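Local coordinates for chorismate synthase (Aquifex aeolicus, PDB 1Q1L), which probably catalyses the last step of chorismate biosynthesis, using reduced FMN to eliminate phosphate from 5-enolpyruvylshikimate-3-phosphate, at residues A[181-190]-A[314-322]; A[268-276]-A[301-309]. All coordinates share one frame; numbering follows the deposited sequence.

How the contacts relate
Contacts 1 and 2 lie on the same side of the chain's centre, with their centres about 9 Å apart. Contact 2 is nested in sequence within contact 1: 181-190 comes first, then 268-276, 301-309 and finally 314-322. The two share an antiparallel sheet, in which strand 317-323 of contact 1 runs beside strand 266-271 of contact 2. Two polar links join them directly, a salt bridge from Arg320 NH1 to Glu270 OE2 (2.8 Å) and a probable hydrogen bond from Asn302 ND2 to Pro316 O (2.7 Å). Because strand 266-271 pairs with a strand of a second subunit, the sheet continues across a subunit interface; both contacts lie away from the predicted cofactor sites of their own chain.

Contact 1 (A[181-190]-A[314-322])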
loop_
_atom_site.group_PDB
_atom_site.type_symbol
_atom_site.label_atom_id
_atom_site.label_comp_id
_atom_site.label_asym_id
_atom_site.label_seq_id
_atom_site.Cartn_x
_atom_site.Cartn_y
_atom_site.Cartn_z
ATOM N N LYS A 181 32.722 -18.279 9.360
ATOM C CA LYS A 181 32.015 -17.299 8.531
ATOM C C LYS A 181 32.769 -16.037 8.127
ATOM O O LYS A 181 32.155 -15.025 7.780
ATOM C CB LYS A 181 30.707 -16.901 9.217
ATOM C CG LYS A 181 29.782 -18.067 9.495
ATOM C CD LYS A 181 29.479 -18.846 8.220
ATOM C CE LYS A 181 28.557 -20.017 8.500
ATOM N NZ LYS A 181 28.305 -20.791 7.258
ATOM N N SER A 182 34.094 -16.092 8.151
ATOM C CA SER A 182 34.885 -14.930 7.780
ATOM C C SER A 182 34.668 -14.591 6.307
ATOM O O SER A 182 34.809 -13.439 5.904
ATOM C CB SER A 182 36.369 -15.200 8.029
ATOM O OG SER A 182 36.809 -16.275 7.220
ATOM N N TYR A 183 34.324 -15.592 5.503
ATOM C CA TYR A 183 34.111 -15.353 4.082
ATOM C C TYR A 183 32.940 -14.401 3.786
ATOM O O TYR A 183 32.789 -13.934 2.653
ATOM C CB TYR A 183 33.929 -16.685 3.338
ATOM C CG TYR A 183 32.703 -17.481 3.728
ATOM C CD1 TYR A 183 31.437 -17.151 3.229
ATOM C CD2 TYR A 183 32.805 -18.553 4.608
ATOM C CE1 TYR A 183 30.305 -17.880 3.605
ATOM C CE2 TYR A 183 31.686 -19.280 4.991
ATOM C CZ TYR A 183 30.441 -18.940 4.487
ATOM O OH TYR A 183 29.341 -19.663 4.881
ATOM N N PHE A 184 32.124 -14.102 4.799
ATOM C CA PHE A 184 30.992 -13.180 4.633
ATOM C C PHE A 184 31.511 -11.817 4.182
ATOM O O PHE A 184 30.770 -11.010 3.623
ATOM C CB PHE A 184 30.245 -12.976 5.959
ATOM C CG PHE A 184 29.300 -14.082 6.322
ATOM C CD1 PHE A 184 29.180 -15.218 5.527
ATOM C CD2 PHE A 184 28.524 -13.981 7.473
ATOM C CE1 PHE A 184 28.299 -16.239 5.873
ATOM C CE2 PHE A 184 27.640 -14.993 7.829
ATOM C CZ PHE A 184 27.527 -16.129 7.025
ATOM N N ALA A 185 32.783 -11.547 4.458
ATOM C CA ALA A 185 33.376 -10.274 4.080
ATOM C C ALA A 185 34.262 -10.424 2.853
ATOM O O ALA A 185 35.078 -9.554 2.568
ATOM C CB ALA A 185 34.190 -9.720 5.242
ATOM N N ASN A 186 34.090 -11.514 2.113
ATOM C CA ASN A 186 34.928 -11.761 0.946
ATOM C C ASN A 186 34.140 -11.991 -0.349
ATOM O O ASN A 186 33.760 -13.121 -0.659
ATOM C CB ASN A 186 35.817 -12.976 1.226
ATOM C CG ASN A 186 37.005 -13.050 0.303
ATOM O OD1 ASN A 186 36.883 -12.856 -0.907
ATOM N ND2 ASN A 186 38.170 -13.344 0.868
ATOM N N PRO A 187 33.906 -10.921 -1.131
ATOM C CA PRO A 187 33.166 -11.016 -2.396
ATOM C C PRO A 187 33.686 -12.132 -3.308
ATOM O O PRO A 187 32.908 -12.933 -3.827
ATOM C CB PRO A 187 33.360 -9.631 -3.009
ATOM C CG PRO A 187 33.397 -8.749 -1.809
ATOM C CD PRO A 187 34.296 -9.525 -0.862
ATOM N N GLU A 188 35.000 -12.182 -3.493
ATOM C CA GLU A 188 35.617 -13.198 -4.340
ATOM C C GLU A 188 35.274 -14.608 -3.876
ATOM O O GLU A 188 34.957 -15.476 -4.689
ATOM C CB GLU A 188 37.141 -13.020 -4.364
ATOM C CG GLU A 188 37.618 -11.701 -4.958
ATOM C CD GLU A 188 37.162 -10.490 -4.163
ATOM O OE1 GLU A 188 37.372 -10.470 -2.929
ATOM O OE2 GLU A 188 36.598 -9.552 -4.770
ATOM N N LYS A 189 35.337 -14.845 -2.569
ATOM C CA LYS A 189 35.014 -16.170 -2.033
ATOM C C LYS A 189 33.544 -16.519 -2.256
ATOM O O LYS A 189 33.216 -17.595 -2.763
ATOM C CB LYS A 189 35.316 -16.240 -0.532
ATOM C CG LYS A 189 36.750 -16.573 -0.183
ATOM C CD LYS A 189 36.886 -16.825 1.314
ATOM C CE LYS A 189 38.296 -17.262 1.691
ATOM N NZ LYS A 189 38.402 -17.583 3.146
ATOM N N LEU A 190 32.663 -15.608 -1.856
ATOM C CA LEU A 190 31.224 -15.808 -2.016
ATOM C C LEU A 190 30.917 -16.157 -3.469
ATOM O O LEU A 190 30.270 -17.165 -3.758
ATOM C CB LEU A 190 30.474 -14.536 -1.600
ATOM C CG LEU A 190 30.508 -14.245 -0.090
ATOM C CD1 LEU A 190 30.058 -12.825 0.198
ATOM C CD2 LEU A 190 29.618 -15.243 0.627
ATOM N N GLY A 314 27.247 -1.630 2.416
ATOM C CA GLY A 314 28.188 -1.446 1.342
ATOM C C GLY A 314 28.923 -2.767 1.333
ATOM O O GLY A 314 29.531 -3.134 0.338
HETATM N N MSE A 315 28.869 -3.485 2.456
HETATM C CA MSE A 315 29.499 -4.794 2.552
HETATM C C MSE A 315 28.528 -5.775 1.895
HETATM O O MSE A 315 27.375 -5.427 1.621
HETATM C CB MSE A 315 29.733 -5.193 4.016
HETATM C CG MSE A 315 30.799 -4.357 4.736
HETATM SE SE MSE A 315 32.524 -4.400 3.826
HETATM C CE MSE A 315 33.123 -6.140 4.427
ATOM N N PRO A 316 28.977 -7.007 1.628
ATOM C CA PRO A 316 28.081 -7.978 0.997
ATOM C C PRO A 316 26.857 -8.254 1.858
ATOM O O PRO A 316 26.963 -8.362 3.089
ATOM C CB PRO A 316 28.957 -9.226 0.862
ATOM C CG PRO A 316 30.343 -8.664 0.772
ATOM C CD PRO A 316 30.323 -7.574 1.808
ATOM N N ILE A 317 25.696 -8.347 1.220
ATOM C CA ILE A 317 24.475 -8.669 1.953
ATOM C C ILE A 317 24.509 -10.183 2.086
ATOM O O ILE A 317 24.668 -10.897 1.092
ATOM C CB ILE A 317 23.202 -8.285 1.173
ATOM C CG1 ILE A 317 23.221 -6.794 0.840
ATOM C CG2 ILE A 317 21.974 -8.661 1.987
ATOM C CD1 ILE A 317 23.364 -5.888 2.044
ATOM N N VAL A 318 24.377 -10.681 3.305
ATOM C CA VAL A 318 24.423 -12.121 3.511
ATOM C C VAL A 318 23.263 -12.563 4.364
ATOM O O VAL A 318 23.081 -12.083 5.484
ATOM C CB VAL A 318 25.737 -12.547 4.181
ATOM C CG1 VAL A 318 25.731 -14.059 4.443
ATOM C CG2 VAL A 318 26.906 -12.165 3.297
ATOM N N VAL A 319 22.491 -13.499 3.827
ATOM C CA VAL A 319 21.312 -14.010 4.505
ATOM C C VAL A 319 21.363 -15.525 4.629
ATOM O O VAL A 319 21.651 -16.219 3.659
ATOM C CB VAL A 319 20.038 -13.623 3.714
ATOM C CG1 VAL A 319 18.813 -13.908 4.527
ATOM C CG2 VAL A 319 20.113 -12.162 3.311
ATOM N N ARG A 320 21.060 -16.032 5.819
ATOM C CA ARG A 320 21.072 -17.477 6.065
ATOM C C ARG A 320 19.614 -17.912 6.190
ATOM O O ARG A 320 18.843 -17.311 6.935
ATOM C CB ARG A 320 21.856 -17.781 7.347
ATOM C CG ARG A 320 23.141 -16.962 7.477
ATOM C CD ARG A 320 24.095 -17.557 8.511
ATOM N NE ARG A 320 24.595 -18.861 8.091
ATOM C CZ ARG A 320 24.226 -20.019 8.629
ATOM N NH1 ARG A 320 23.350 -20.051 9.625
ATOM N NH2 ARG A 320 24.723 -21.153 8.156
ATOM N N VAL A 321 19.247 -18.961 5.462
ATOM C CA VAL A 321 17.868 -19.422 5.424
ATOM C C VAL A 321 17.697 -20.900 5.744
ATOM O O VAL A 321 18.382 -21.754 5.179
ATOM C CB VAL A 321 17.275 -19.129 4.025
ATOM C CG1 VAL A 321 15.784 -19.387 4.011
ATOM C CG2 VAL A 321 17.587 -17.683 3.631
ATOM N N ALA A 322 16.753 -21.195 6.636
ATOM C CA ALA A 322 16.492 -22.568 7.059
ATOM C C ALA A 322 15.191 -23.126 6.495
ATOM O O ALA A 322 14.117 -22.533 6.662
ATOM C CB ALA A 322 16.470 -22.633 8.583
#
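Phe184 and Ala185, just ahead of helix 187-197, run past the beginning of strand 317-323. The CA atoms of Ala185 and Pro316 are 6.5 Å apart, and those of Phe184 and Val318 6.7 Å. Val318 presses one methyl onto the Phe184 ring: with CG1 anti to the backbone N (chi1 177°), that atom stands 3.6 Å from the ring centroid and nearly on the ring normal, a CH-pi contact. Lys181 CB backs the opposite face, so the ring is clamped flat, while Arg320 CD meets its edge, 4.0 Å from Phe184 CZ. With an alanine in place of Phe184, a gap would probably open between Lys181 CB and Val318 CG1, and Arg320 CD would lose the ring edge it rests on. In the five-stranded sheet of this beta-alpha-beta sandwich, Pro316, Val318 and Arg320 point their side chains toward 181-190, whereas Ile317 and Val319 pack on helix 252-261 on the other face. Pro316 packs just ahead of the strand, its CG 3.7 Å from Phe184 O and its CB 3.8 Å from Leu190 CD1. Farther out, the CE methyl of selenomethionine Met315 touches Ala185 CB at 3.8 Å. At the other end Lys181 NZ and Arg320 NH2 approach to 3.7 Å, both side chains gathered round the carboxylate of Glu232; Arg320 also forms a salt bridge with Glu270, and Lys181 NZ hydrogen-bonds to Leu178 O and Tyr183 OH.

Contact 2 (A[268-276]-A[301-309]); sequences GVEIGLGFE and SNNLGGTEG
Ile271, at the end of strand 266-271, meets 301-309 through one methyl. With CG1 beside the backbone N (chi1 -61°), CG2 is anti to that N and lies against the facing loop, 3.3 Å from Leu304 O and also against Thr307. Gly272 follows, and here the two main chains all but touch: its CA is 3.5 Å from Gly305 CA. Both positions need glycine, since each has positive phi and a side chain on either would collide with the backbone opposite. The CA of Gly272 also makes a C-H...O contact with Asn303 O. Two beta turns meet at this point, a type II' turn from Ile271 to Gly274 and a type I turn from Asn302 to Gly305. Leu273 N supplies the direct hydrogen bond between them, donating to Asn303 O at 2.8 Å; it is straight at hydrogen (179°), though the donor is tilted 27° from the carbonyl plane. The side chains of Leu273 and Asn303 lie alongside each other, pointing the same way, with Leu273 CD2 3.9 Å from Asn303 OD1, while Asn303 ND2 donates to Val285 O. Beyond Leu273, Gly274 N donates to a water that in turn donates to Ile271 O and Asn303 O, so that Asn303 O takes hydrogen bonds from both the water and Leu273 N. Lys267 of the second subunit reaches in to bond Leu304 O and Thr307 OG1. Within the chain, Ile271 rests on Ile256 and Thr307 on Ile252 of helix 252-261, while Gly272 and Gly305 both make backbone hydrogen bonds with Val318 of strand 317-323, so the 301-309 loop sits against strand 317-323 just where strand 266-271 ends.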
loop_
_atom_site.group_PDB
_atom_site.type_symbol
_atom_site.label_atom_id
_atom_site.label_comp_id
_atom_site.label_asym_id
_atom_site.label_seq_id
_atom_site.Cartn_x
_atom_site.Cartn_y
_atom_site.Cartn_z
ATOM N N GLY A 268 13.323 -20.276 9.233
ATOM C CA GLY A 268 14.293 -19.439 9.911
ATOM C C GLY A 268 15.086 -18.569 8.968
ATOM O O GLY A 268 15.339 -18.944 7.822
ATOM N N VAL A 269 15.468 -17.393 9.445
ATOM C CA VAL A 269 16.256 -16.482 8.635
ATOM C C VAL A 269 17.192 -15.655 9.508
ATOM O O VAL A 269 16.796 -15.130 10.549
ATOM C CB VAL A 269 15.348 -15.530 7.826
ATOM C CG1 VAL A 269 14.391 -14.829 8.755
ATOM C CG2 VAL A 269 16.198 -14.496 7.092
ATOM N N GLU A 270 18.442 -15.550 9.080
ATOM C CA GLU A 270 19.430 -14.770 9.808
ATOM C C GLU A 270 20.109 -13.821 8.847
ATOM O O GLU A 270 20.328 -14.164 7.688
ATOM C CB GLU A 270 20.515 -15.672 10.407
ATOM C CG GLU A 270 20.054 -16.648 11.459
ATOM C CD GLU A 270 21.189 -17.543 11.935
ATOM O OE1 GLU A 270 21.598 -17.407 13.102
ATOM O OE2 GLU A 270 21.680 -18.375 11.139
ATOM N N ILE A 271 20.431 -12.624 9.323
ATOM C CA ILE A 271 21.160 -11.670 8.502
ATOM C C ILE A 271 22.578 -11.739 9.069
ATOM O O ILE A 271 22.810 -11.392 10.226
ATOM C CB ILE A 271 20.627 -10.229 8.653
ATOM C CG1 ILE A 271 19.154 -10.155 8.224
ATOM C CG2 ILE A 271 21.478 -9.278 7.809
ATOM C CD1 ILE A 271 18.904 -10.470 6.761
ATOM N N GLY A 272 23.523 -12.203 8.266
ATOM C CA GLY A 272 24.884 -12.306 8.751
ATOM C C GLY A 272 25.026 -13.464 9.725
ATOM O O GLY A 272 24.464 -14.536 9.508
ATOM N N LEU A 273 25.765 -13.235 10.807
ATOM C CA LEU A 273 26.018 -14.255 11.824
ATOM C C LEU A 273 24.735 -14.778 12.472
ATOM O O LEU A 273 24.629 -15.965 12.776
ATOM C CB LEU A 273 26.957 -13.681 12.891
ATOM C CG LEU A 273 28.047 -14.592 13.463
ATOM C CD1 LEU A 273 28.888 -15.187 12.336
ATOM C CD2 LEU A 273 28.921 -13.780 14.414
ATOM N N GLY A 274 23.770 -13.891 12.694
ATOM C CA GLY A 274 22.494 -14.295 13.274
ATOM C C GLY A 274 22.469 -14.747 14.729
ATOM O O GLY A 274 22.938 -14.041 15.619
ATOM N N PHE A 275 21.887 -15.920 14.970
ATOM C CA PHE A 275 21.790 -16.481 16.315
ATOM C C PHE A 275 23.160 -16.674 16.962
ATOM O O PHE A 275 23.299 -16.553 18.176
ATOM C CB PHE A 275 21.018 -17.806 16.279
ATOM C CG PHE A 275 19.523 -17.629 16.232
ATOM C CD1 PHE A 275 18.787 -17.502 17.409
ATOM C CD2 PHE A 275 18.858 -17.530 15.012
ATOM C CE1 PHE A 275 17.408 -17.276 17.369
ATOM C CE2 PHE A 275 17.477 -17.302 14.957
ATOM C CZ PHE A 275 16.752 -17.175 16.137
ATOM N N GLU A 276 24.174 -16.960 16.155
ATOM C CA GLU A 276 25.517 -17.140 16.691
ATOM C C GLU A 276 26.009 -15.810 17.249
ATOM O O GLU A 276 26.735 -15.777 18.240
ATOM C CB GLU A 276 26.472 -17.624 15.603
ATOM C CG GLU A 276 27.847 -17.996 16.136
ATOM C CD GLU A 276 27.766 -19.029 17.252
ATOM O OE1 GLU A 276 27.324 -20.167 16.984
ATOM O OE2 GLU A 276 28.134 -18.701 18.399
ATOM N N SER A 301 35.286 -6.840 8.549
ATOM C CA SER A 301 34.641 -8.142 8.681
ATOM C C SER A 301 33.167 -7.893 8.363
ATOM O O SER A 301 32.755 -6.739 8.227
ATOM C CB SER A 301 34.804 -8.705 10.094
ATOM O OG SER A 301 34.295 -7.809 11.059
ATOM N N ASN A 302 32.372 -8.953 8.245
ATOM C CA ASN A 302 30.968 -8.770 7.903
ATOM C C ASN A 302 30.018 -9.695 8.655
ATOM O O ASN A 302 29.229 -10.423 8.049
ATOM C CB ASN A 302 30.795 -8.937 6.386
ATOM C CG ASN A 302 29.447 -8.442 5.889
ATOM O OD1 ASN A 302 28.851 -7.535 6.467
ATOM N ND2 ASN A 302 28.974 -9.027 4.796
ATOM N N ASN A 303 30.096 -9.653 9.980
ATOM C CA ASN A 303 29.239 -10.472 10.821
ATOM C C ASN A 303 27.817 -9.939 10.806
ATOM O O ASN A 303 26.882 -10.651 11.166
ATOM C CB ASN A 303 29.759 -10.485 12.258
ATOM C CG ASN A 303 31.148 -11.062 12.358
ATOM O OD1 ASN A 303 31.394 -12.185 11.923
ATOM N ND2 ASN A 303 32.068 -10.293 12.928
ATOM N N LEU A 304 27.661 -8.687 10.382
ATOM C CA LEU A 304 26.345 -8.052 10.313
ATOM C C LEU A 304 25.579 -8.422 9.045
ATOM O O LEU A 304 24.392 -8.125 8.923
ATOM C CB LEU A 304 26.490 -6.533 10.387
ATOM C CG LEU A 304 26.995 -5.964 11.711
ATOM C CD1 LEU A 304 27.178 -4.465 11.585
ATOM C CD2 LEU A 304 26.004 -6.294 12.807
ATOM N N GLY A 305 26.261 -9.049 8.097
ATOM C CA GLY A 305 25.604 -9.445 6.866
ATOM C C GLY A 305 25.236 -8.291 5.946
ATOM O O GLY A 305 24.220 -8.350 5.259
ATOM N N GLY A 306 26.050 -7.241 5.950
ATOM C CA GLY A 306 25.809 -6.104 5.079
ATOM C C GLY A 306 24.773 -5.065 5.467
ATOM O O GLY A 306 24.495 -4.164 4.672
ATOM N N THR A 307 24.191 -5.172 6.661
ATOM C CA THR A 307 23.200 -4.194 7.099
ATOM C C THR A 307 23.484 -3.728 8.527
ATOM O O THR A 307 23.897 -4.515 9.379
ATOM C CB THR A 307 21.752 -4.766 7.042
ATOM O OG1 THR A 307 21.428 -5.388 8.290
ATOM C CG2 THR A 307 21.622 -5.805 5.921
ATOM N N GLU A 308 23.268 -2.441 8.768
ATOM C CA GLU A 308 23.473 -1.825 10.076
ATOM C C GLU A 308 22.317 -0.874 10.364
ATOM O O GLU A 308 22.099 0.082 9.617
ATOM C CB GLU A 308 24.765 -1.003 10.101
ATOM C CG GLU A 308 26.061 -1.788 10.031
ATOM C CD GLU A 308 27.275 -0.875 9.940
ATOM O OE1 GLU A 308 28.418 -1.386 9.924
ATOM O OE2 GLU A 308 27.081 0.362 9.874
ATOM N N GLY A 309 21.584 -1.135 11.441
ATOM C CA GLY A 309 20.478 -0.267 11.812
ATOM C C GLY A 309 19.390 -0.071 10.770
ATOM O O GLY A 309 18.846 1.025 10.638
HETATM O O HOH W 1 24.445 -11.189 12.509
#